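Local atomic coordinates of inositol-1-monophosphatase (Nostoc sp., PDB entry 5ZHH), a protein that probably hydrolyses inositol monophosphates to free myo-inositol and inorganic phosphate. Residues 10-15 against 116-121; 16-21 against 48-53; 152-157 against 202-207. All coordinates share one frame; numbering follows the deposited sequence.

Contact 1. Residues 10-15 against 116-121; sequences IATEAA and VGVIYD
Val118 forms the tight centre of this contact, its two methyl groups straddling the face that helix segment 10-15 turns to strand segment 116-121. With CG1 anti to the backbone N (chi1 179°), that methyl presses on Ala15 CB at 3.5 Å. The other branch lies between two residues of the preceding turn, with Val118 CG2 3.7 Å from Ala11 CB and equally far from Thr12 OG1. The Thr12 hydroxyl bonds with Leu8 O and Arg129 NE and meets the methyl by packing. Toward the C-terminal end the side chains fit more loosely, Ala15 CB standing 4.0 Å from Tyr120 CB. The phenol ring is approached obliquely by a backbone oxygen, not a side chain, with Ala15 O 3.5 Å from Tyr120 CD2. The phenol OH bonds to Asp125. The axes of the two segments approach to 8.1 Å at 20°, consistent with the small alanines between them. Glu13, on the helix side turned from the strand, is buried in the assembly and makes a salt bridge with Arg140 of a second subunit. A helix laid almost along the strands of a mixed sheet, and covering one face of it, is the layered alpha/beta packing found in inositol monophosphatases.

Contact 2. Residues 16-21 against 48-53; sequences LAAGAV and KASEAV
Val21 and Val53 adopt the same rotamer, each with CG1 anti to its backbone N (chi1 167° and 165°) and CG2 anti to its carbonyl carbon, and Ser50 likewise holds OG anti to its own N. These torsions bring the two valines tip to tip across the helix pair, Val21 CG2 meeting Val53 CG2 at 3.9 Å. Their other branches diverge to opposite ends of the contact. Val21 CG1 rests on Ala49 CB at 3.7 Å and lies near the backbone N of Ser50, whereas Val53 CG1 packs against Ala17 CB, also at 3.7 Å, and reaches the main chain at Ala18 N. Each valine thus sits over an alanine of the other helix. Beside them the surfaces are closest where Ala18 CB meets Ser50 OG at 3.4 Å, a contact of a methyl with a hydroxyl. The buried hydroxyl is satisfied elsewhere, by a hydrogen bond with Pro88 O.

The short side chains of Ala17, Ala18, Ala49 and Ser50 are consistent with the close approach of the two helical segments, with CA atoms of Ala18 and Ser50 4.8 Å apart and the axes 8.5 Å apart, running antiparallel at 159°. Helices 3-25 and 44-61 form a pair stacked on the larger sheet: Ala18 and Ser50 both touch Val104 of strand 103-110, while Arg140 of a second subunit packs on Leu16, Ala17 and Ala20 along the flank of helix 3-25.

Contact 3. Residues 152-157 against 202-207; sequences SKSLLV and RVDGYW
The two segments run in parallel at Val157 and Tyr206, whose CA atoms are 5.0 Å apart, with Val157 N giving a bent bond to Gly205 O (3.1 Å, 139°) and Trp207 N a weak one to Val157 O. Ahead of this pairing Asp204 takes over. Its chi1 of -54° sets CG beside its own backbone N, and OD2 accepts the N-H of Leu155 at 2.8 Å through its anti lone pair. In return Asp204 N donates to Leu155 O, also at 2.8 Å and nearly straight, along the C=O axis. Leu155 is gripped at both its N-H and its carbonyl by one residue, while Asp204 OD1 is held by the hydroxyls of Ser146 and Thr148. Gly205 N, by contrast, is buried without a partner.

The Leu156 and Trp207 side chains cross at about a right angle, with Leu156 CD1 3.9 Å from Trp207 CZ3, and Leu156 CD2 lies over the backbone of Gly205. On the other face Val157 CG1 packs on Tyr206 CB at 3.7 Å. Val157 CG1 also meets Val203 CG2, and Val157 O lies at the edge of the tyrosine ring, 3.4 Å from Tyr206 CD1. The Leu155 and Val203 side chains cross obliquely, meeting through Leu155 CD2 and Val203 CG1.

An alanine at Asp204 would remove the acceptor of Leu155 N and the oxygen that Ser146 and Thr148 both meet, and would probably leave the entry to the strand pair less firmly fixed. The strand pairing thus rests on one bent and one weak backbone bond; the firmer grip is between Leu155 and Asp204, a buried carboxylate, probably ionised, whose charge one N-H and two hydroxyls would help to stabilise.

Contacts 1 and 2 belong together: both draw on helix 3-25, which meets strand 113-121 through residues 10-15 and helix 44-61 through the next turns. Their centres lie 11 Å apart, and they touch where the ring of Tyr120 packs on Leu16 and Gly19. Along the chain contact 2 is nested within the loop that contact 1 closes, and both reach the second subunit. Contact 3 follows in series, on the other side of the chain's centre and 25 and 31 Å from the centres of contacts 1 and 2. It lies in the five-stranded sheet and packs against the third subunit. The three contacts therefore sample both alpha/beta halves of the fold and two different subunit interfaces.

Contact 1. Residues 10-15 against 116-121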
loop_
_atom_site.group_PDB
_atom_site.type_symbol
_atom_site.label_atom_id
_atom_site.label_comp_id
_atom_site.label_asym_id
_atom_site.label_seq_id
_atom_site.Cartn_x
_atom_site.Cartn_y
_atom_site.Cartn_z
ATOM N N ILE A 10 -0.577 14.896 -18.956
ATOM C CA ILE A 10 -1.647 14.123 -19.577
ATOM C C ILE A 10 -1.248 12.658 -19.709
ATOM O O ILE A 10 -2.066 11.753 -19.496
ATOM C CB ILE A 10 -2.020 14.729 -20.942
ATOM C CG1 ILE A 10 -2.598 16.128 -20.753
ATOM C CG2 ILE A 10 -3.024 13.838 -21.659
ATOM C CD1 ILE A 10 -3.675 16.188 -19.719
ATOM N N ALA A 11 0.007 12.396 -20.070
ATOM C CA ALA A 11 0.463 11.011 -20.142
ATOM C C ALA A 11 0.378 10.331 -18.782
ATOM O O ALA A 11 0.073 9.135 -18.699
ATOM C CB ALA A 11 1.894 10.953 -20.675
ATOM N N THR A 12 0.630 11.078 -17.707
ATOM C CA THR A 12 0.534 10.500 -16.370
ATOM C C THR A 12 -0.899 10.083 -16.061
ATOM O O THR A 12 -1.146 8.964 -15.593
ATOM C CB THR A 12 1.044 11.498 -15.330
ATOM O OG1 THR A 12 2.404 11.849 -15.631
ATOM C CG2 THR A 12 0.987 10.886 -13.946
ATOM N N GLU A 13 -1.866 10.965 -16.331
ATOM C CA GLU A 13 -3.257 10.618 -16.056
ATOM C C GLU A 13 -3.724 9.480 -16.956
ATOM O O GLU A 13 -4.467 8.598 -16.514
ATOM C CB GLU A 13 -4.151 11.854 -16.212
ATOM C CG GLU A 13 -5.663 11.591 -16.132
ATOM C CD GLU A 13 -6.150 11.133 -14.754
ATOM O OE1 GLU A 13 -5.379 11.206 -13.774
ATOM O OE2 GLU A 13 -7.324 10.710 -14.654
ATOM N N ALA A 14 -3.262 9.452 -18.208
ATOM C CA ALA A 14 -3.609 8.335 -19.083
ATOM C C ALA A 14 -3.048 7.025 -18.541
ATOM O O ALA A 14 -3.730 5.995 -18.555
ATOM C CB ALA A 14 -3.107 8.601 -20.501
ATOM N N ALA A 15 -1.816 7.054 -18.032
ATOM C CA ALA A 15 -1.202 5.844 -17.493
ATOM C C ALA A 15 -1.914 5.366 -16.235
ATOM O O ALA A 15 -2.124 4.159 -16.052
ATOM C CB ALA A 15 0.274 6.104 -17.195
ATOM N N VAL A 116 9.022 12.502 -23.854
ATOM C CA VAL A 116 8.160 12.367 -22.684
ATOM C C VAL A 116 7.899 10.890 -22.456
ATOM O O VAL A 116 7.597 10.153 -23.400
ATOM C CB VAL A 116 6.821 13.117 -22.849
ATOM C CG1 VAL A 116 5.958 12.936 -21.606
ATOM C CG2 VAL A 116 7.057 14.591 -23.133
ATOM N N GLY A 117 7.987 10.461 -21.200
ATOM C CA GLY A 117 7.751 9.064 -20.904
ATOM C C GLY A 117 7.084 8.819 -19.568
ATOM O O GLY A 117 7.476 9.398 -18.549
ATOM N N VAL A 118 6.060 7.973 -19.568
ATOM C CA VAL A 118 5.427 7.506 -18.342
ATOM C C VAL A 118 5.309 5.993 -18.412
ATOM O O VAL A 118 4.826 5.447 -19.411
ATOM C CB VAL A 118 4.040 8.141 -18.111
ATOM C CG1 VAL A 118 3.441 7.586 -16.841
ATOM C CG2 VAL A 118 4.156 9.665 -18.010
ATOM N N ILE A 119 5.755 5.319 -17.354
ATOM C CA ILE A 119 5.654 3.870 -17.225
ATOM C C ILE A 119 5.030 3.580 -15.872
ATOM O O ILE A 119 5.556 4.012 -14.839
ATOM C CB ILE A 119 7.029 3.192 -17.354
ATOM C CG1 ILE A 119 7.600 3.463 -18.744
ATOM C CG2 ILE A 119 6.931 1.689 -17.094
ATOM C CD1 ILE A 119 9.095 3.140 -18.871
ATOM N N TYR A 120 3.906 2.871 -15.872
ATOM C CA TYR A 120 3.154 2.629 -14.649
ATOM C C TYR A 120 2.945 1.135 -14.459
ATOM O O TYR A 120 2.297 0.485 -15.286
ATOM C CB TYR A 120 1.807 3.357 -14.668
ATOM C CG TYR A 120 0.999 3.144 -13.412
ATOM C CD1 TYR A 120 1.555 3.381 -12.161
ATOM C CD2 TYR A 120 -0.318 2.696 -13.472
ATOM C CE1 TYR A 120 0.822 3.186 -11.000
ATOM C CE2 TYR A 120 -1.060 2.493 -12.312
ATOM C CZ TYR A 120 -0.479 2.739 -11.085
ATOM O OH TYR A 120 -1.194 2.541 -9.933
ATOM N N ASP A 121 3.505 0.605 -13.378
ATOM C CA ASP A 121 3.305 -0.748 -12.873
ATOM C C ASP A 121 2.128 -0.698 -11.910
ATOM O O ASP A 121 2.299 -0.260 -10.769
ATOM C CB ASP A 121 4.578 -1.236 -12.169
ATOM C CG ASP A 121 4.423 -2.600 -11.488
ATOM O OD1 ASP A 121 3.308 -3.163 -11.417
ATOM O OD2 ASP A 121 5.452 -3.101 -10.989
#

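Contact 2. Residues 16-21 against 48-53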
loop_
_atom_site.group_PDB
_atom_site.type_symbol
_atom_site.label_atom_id
_atom_site.label_comp_id
_atom_site.label_asym_id
_atom_site.label_seq_id
_atom_site.Cartn_x
_atom_site.Cartn_y
_atom_site.Cartn_z
ATOM N N LEU A 16 -2.278 6.297 -15.346
ATOM C CA LEU A 16 -2.963 5.917 -14.116
ATOM C C LEU A 16 -4.365 5.398 -14.401
ATOM O O LEU A 16 -4.807 4.421 -13.784
ATOM C CB LEU A 16 -3.013 7.102 -13.155
ATOM C CG LEU A 16 -1.643 7.535 -12.634
ATOM C CD1 LEU A 16 -1.773 8.774 -11.755
ATOM C CD2 LEU A 16 -0.968 6.390 -11.875
ATOM N N ALA A 17 -5.078 6.041 -15.329
ATOM C CA ALA A 17 -6.420 5.583 -15.663
ATOM C C ALA A 17 -6.376 4.192 -16.274
ATOM O O ALA A 17 -7.177 3.317 -15.914
ATOM C CB ALA A 17 -7.090 6.572 -16.616
ATOM N N ALA A 18 -5.438 3.970 -17.195
ATOM C CA ALA A 18 -5.295 2.660 -17.818
ATOM C C ALA A 18 -4.817 1.618 -16.818
ATOM O O ALA A 18 -5.270 0.469 -16.851
ATOM C CB ALA A 18 -4.335 2.746 -19.001
ATOM N N GLY A 19 -3.900 1.997 -15.927
ATOM C CA GLY A 19 -3.443 1.060 -14.911
ATOM C C GLY A 19 -4.567 0.564 -14.020
ATOM O O GLY A 19 -4.598 -0.608 -13.634
ATOM N N ALA A 20 -5.511 1.448 -13.687
ATOM C CA ALA A 20 -6.651 1.045 -12.872
ATOM C C ALA A 20 -7.516 0.024 -13.601
ATOM O O ALA A 20 -8.054 -0.903 -12.984
ATOM C CB ALA A 20 -7.467 2.277 -12.479
ATOM N N VAL A 21 -7.672 0.181 -14.917
ATOM C CA VAL A 21 -8.402 -0.810 -15.701
ATOM C C VAL A 21 -7.694 -2.162 -15.656
ATOM O O VAL A 21 -8.333 -3.205 -15.465
ATOM C CB VAL A 21 -8.594 -0.309 -17.143
ATOM C CG1 VAL A 21 -9.063 -1.437 -18.036
ATOM C CG2 VAL A 21 -9.607 0.841 -17.159
ATOM N N LYS A 48 -7.128 -4.609 -24.504
ATOM C CA LYS A 48 -7.912 -3.731 -25.357
ATOM C C LYS A 48 -8.600 -2.635 -24.545
ATOM O O LYS A 48 -8.689 -1.490 -24.995
ATOM C CB LYS A 48 -8.923 -4.562 -26.145
ATOM C CG LYS A 48 -9.871 -3.750 -26.997
ATOM C CD LYS A 48 -10.542 -4.608 -28.056
ATOM C CE LYS A 48 -10.520 -3.908 -29.405
ATOM N NZ LYS A 48 -9.119 -3.586 -29.819
ATOM N N ALA A 49 -9.074 -2.960 -23.340
ATOM C CA ALA A 49 -9.727 -1.955 -22.509
ATOM C C ALA A 49 -8.737 -0.885 -22.066
ATOM O O ALA A 49 -9.085 0.299 -21.974
ATOM C CB ALA A 49 -10.383 -2.616 -21.298
ATOM N N SER A 50 -7.498 -1.286 -21.782
ATOM C CA SER A 50 -6.473 -0.317 -21.411
ATOM C C SER A 50 -6.177 0.630 -22.566
ATOM O O SER A 50 -6.102 1.849 -22.377
ATOM C CB SER A 50 -5.202 -1.049 -20.977
ATOM O OG SER A 50 -4.119 -0.148 -20.797
ATOM N N GLU A 51 -6.042 0.086 -23.777
ATOM C CA GLU A 51 -5.742 0.911 -24.946
ATOM C C GLU A 51 -6.843 1.933 -25.210
ATOM O O GLU A 51 -6.556 3.093 -25.526
ATOM C CB GLU A 51 -5.537 0.022 -26.174
ATOM C CG GLU A 51 -5.221 0.793 -27.447
ATOM C CD GLU A 51 -4.853 -0.110 -28.613
ATOM O OE1 GLU A 51 -5.735 -0.391 -29.449
ATOM O OE2 GLU A 51 -3.685 -0.536 -28.698
ATOM N N ALA A 52 -8.109 1.517 -25.106
ATOM C CA ALA A 52 -9.213 2.446 -25.334
ATOM C C ALA A 52 -9.158 3.622 -24.365
ATOM O O ALA A 52 -9.400 4.769 -24.755
ATOM C CB ALA A 52 -10.554 1.719 -25.217
ATOM N N VAL A 53 -8.833 3.353 -23.098
ATOM C CA VAL A 53 -8.712 4.419 -22.105
ATOM C C VAL A 53 -7.572 5.366 -22.468
ATOM O O VAL A 53 -7.719 6.592 -22.400
ATOM C CB VAL A 53 -8.528 3.821 -20.698
ATOM C CG1 VAL A 53 -8.049 4.879 -19.723
ATOM C CG2 VAL A 53 -9.828 3.216 -20.219
#

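Contact 3. Residues 152-157 against 202-207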
loop_
_atom_site.group_PDB
_atom_site.type_symbol
_atom_site.label_atom_id
_atom_site.label_comp_id
_atom_site.label_asym_id
_atom_site.label_seq_id
_atom_site.Cartn_x
_atom_site.Cartn_y
_atom_site.Cartn_z
ATOM N N SER A 152 32.087 -6.689 -13.850
ATOM C CA SER A 152 32.071 -7.788 -12.884
ATOM C C SER A 152 31.234 -7.488 -11.646
ATOM O O SER A 152 30.857 -8.418 -10.924
ATOM C CB SER A 152 33.497 -8.140 -12.458
ATOM O OG SER A 152 34.072 -7.093 -11.692
ATOM N N LYS A 153 30.932 -6.222 -11.372
ATOM C CA LYS A 153 30.129 -5.867 -10.209
ATOM C C LYS A 153 28.715 -5.459 -10.594
ATOM O O LYS A 153 27.976 -4.933 -9.755
ATOM C CB LYS A 153 30.807 -4.756 -9.404
ATOM C CG LYS A 153 32.171 -5.158 -8.859
ATOM C CD LYS A 153 32.921 -3.964 -8.292
ATOM C CE LYS A 153 34.286 -4.385 -7.777
ATOM N NZ LYS A 153 34.177 -5.505 -6.806
ATOM N N SER A 154 28.329 -5.679 -11.843
ATOM C CA SER A 154 27.076 -5.176 -12.374
ATOM C C SER A 154 25.986 -6.235 -12.303
ATOM O O SER A 154 26.250 -7.437 -12.256
ATOM C CB SER A 154 27.253 -4.726 -13.829
ATOM O OG SER A 154 28.137 -3.621 -13.927
ATOM N N LEU A 155 24.746 -5.755 -12.282
ATOM C CA LEU A 155 23.558 -6.582 -12.427
ATOM C C LEU A 155 22.849 -6.099 -13.680
ATOM O O LEU A 155 22.566 -4.903 -13.810
ATOM C CB LEU A 155 22.635 -6.465 -11.208
ATOM C CG LEU A 155 21.389 -7.359 -11.210
ATOM C CD1 LEU A 155 21.764 -8.835 -11.163
ATOM C CD2 LEU A 155 20.455 -7.003 -10.055
ATOM N N LEU A 156 22.587 -7.013 -14.605
ATOM C CA LEU A 156 21.996 -6.665 -15.886
ATOM C C LEU A 156 20.645 -7.349 -16.048
ATOM O O LEU A 156 20.225 -8.160 -15.220
ATOM C CB LEU A 156 22.928 -7.058 -17.040
ATOM C CG LEU A 156 24.373 -6.559 -16.959
ATOM C CD1 LEU A 156 25.141 -7.051 -18.194
ATOM C CD2 LEU A 156 24.456 -5.055 -16.834
ATOM N N VAL A 157 19.958 -7.003 -17.136
ATOM C CA VAL A 157 18.692 -7.636 -17.486
ATOM C C VAL A 157 18.587 -7.660 -19.005
ATOM O O VAL A 157 19.122 -6.788 -19.693
ATOM C CB VAL A 157 17.495 -6.902 -16.817
ATOM C CG1 VAL A 157 17.453 -5.433 -17.229
ATOM C CG2 VAL A 157 16.156 -7.606 -17.114
ATOM N N ARG A 202 18.158 -0.005 -10.059
ATOM C CA ARG A 202 17.974 -1.374 -9.585
ATOM C C ARG A 202 18.782 -2.373 -10.404
ATOM O O ARG A 202 19.106 -3.459 -9.913
ATOM C CB ARG A 202 16.496 -1.743 -9.629
ATOM C CG ARG A 202 15.664 -1.039 -8.546
ATOM C CD ARG A 202 14.187 -1.144 -8.862
ATOM N NE ARG A 202 13.370 -0.432 -7.879
ATOM C CZ ARG A 202 12.041 -0.424 -7.880
ATOM N NH1 ARG A 202 11.381 0.253 -6.951
ATOM N NH2 ARG A 202 11.373 -1.085 -8.813
ATOM N N VAL A 203 19.075 -2.043 -11.660
ATOM C CA VAL A 203 20.055 -2.753 -12.466
ATOM C C VAL A 203 20.971 -1.709 -13.078
ATOM O O VAL A 203 20.664 -0.517 -13.097
ATOM C CB VAL A 203 19.414 -3.632 -13.562
ATOM C CG1 VAL A 203 18.613 -4.760 -12.943
ATOM C CG2 VAL A 203 18.521 -2.800 -14.452
ATOM N N ASP A 204 22.108 -2.171 -13.587
ATOM C CA ASP A 204 23.094 -1.267 -14.152
ATOM C C ASP A 204 22.999 -1.158 -15.663
ATOM O O ASP A 204 23.551 -0.216 -16.231
ATOM C CB ASP A 204 24.499 -1.720 -13.746
ATOM C CG ASP A 204 24.633 -1.872 -12.247
ATOM O OD1 ASP A 204 24.369 -0.884 -11.514
ATOM O OD2 ASP A 204 24.973 -2.980 -11.796
ATOM N N GLY A 205 22.301 -2.073 -16.319
ATOM C CA GLY A 205 22.253 -2.063 -17.766
ATOM C C GLY A 205 21.274 -3.087 -18.288
ATOM O O GLY A 205 20.926 -4.055 -17.605
ATOM N N TYR A 206 20.846 -2.856 -19.521
ATOM C CA TYR A 206 19.810 -3.634 -20.177
ATOM C C TYR A 206 20.121 -3.647 -21.666
ATOM O O TYR A 206 20.566 -2.635 -22.214
ATOM C CB TYR A 206 18.422 -3.031 -19.885
ATOM C CG TYR A 206 17.340 -3.355 -20.900
ATOM C CD1 TYR A 206 16.836 -4.645 -21.032
ATOM C CD2 TYR A 206 16.823 -2.359 -21.729
ATOM C CE1 TYR A 206 15.840 -4.931 -21.962
ATOM C CE2 TYR A 206 15.836 -2.638 -22.659
ATOM C CZ TYR A 206 15.353 -3.917 -22.771
ATOM O OH TYR A 206 14.382 -4.194 -23.704
ATOM N N TRP A 207 19.955 -4.804 -22.303
ATOM C CA TRP A 207 20.067 -4.890 -23.752
ATOM C C TRP A 207 19.028 -5.876 -24.258
ATOM O O TRP A 207 18.646 -6.808 -23.548
ATOM C CB TRP A 207 21.476 -5.307 -24.207
ATOM C CG TRP A 207 21.702 -6.784 -24.196
ATOM C CD1 TRP A 207 21.597 -7.646 -25.260
ATOM C CD2 TRP A 207 22.062 -7.584 -23.066
ATOM N NE1 TRP A 207 21.878 -8.930 -24.857
ATOM C CE2 TRP A 207 22.168 -8.921 -23.516
ATOM C CE3 TRP A 207 22.319 -7.302 -21.717
ATOM C CZ2 TRP A 207 22.504 -9.974 -22.665
ATOM C CZ3 TRP A 207 22.651 -8.349 -20.871
ATOM C CH2 TRP A 207 22.744 -9.673 -21.352
#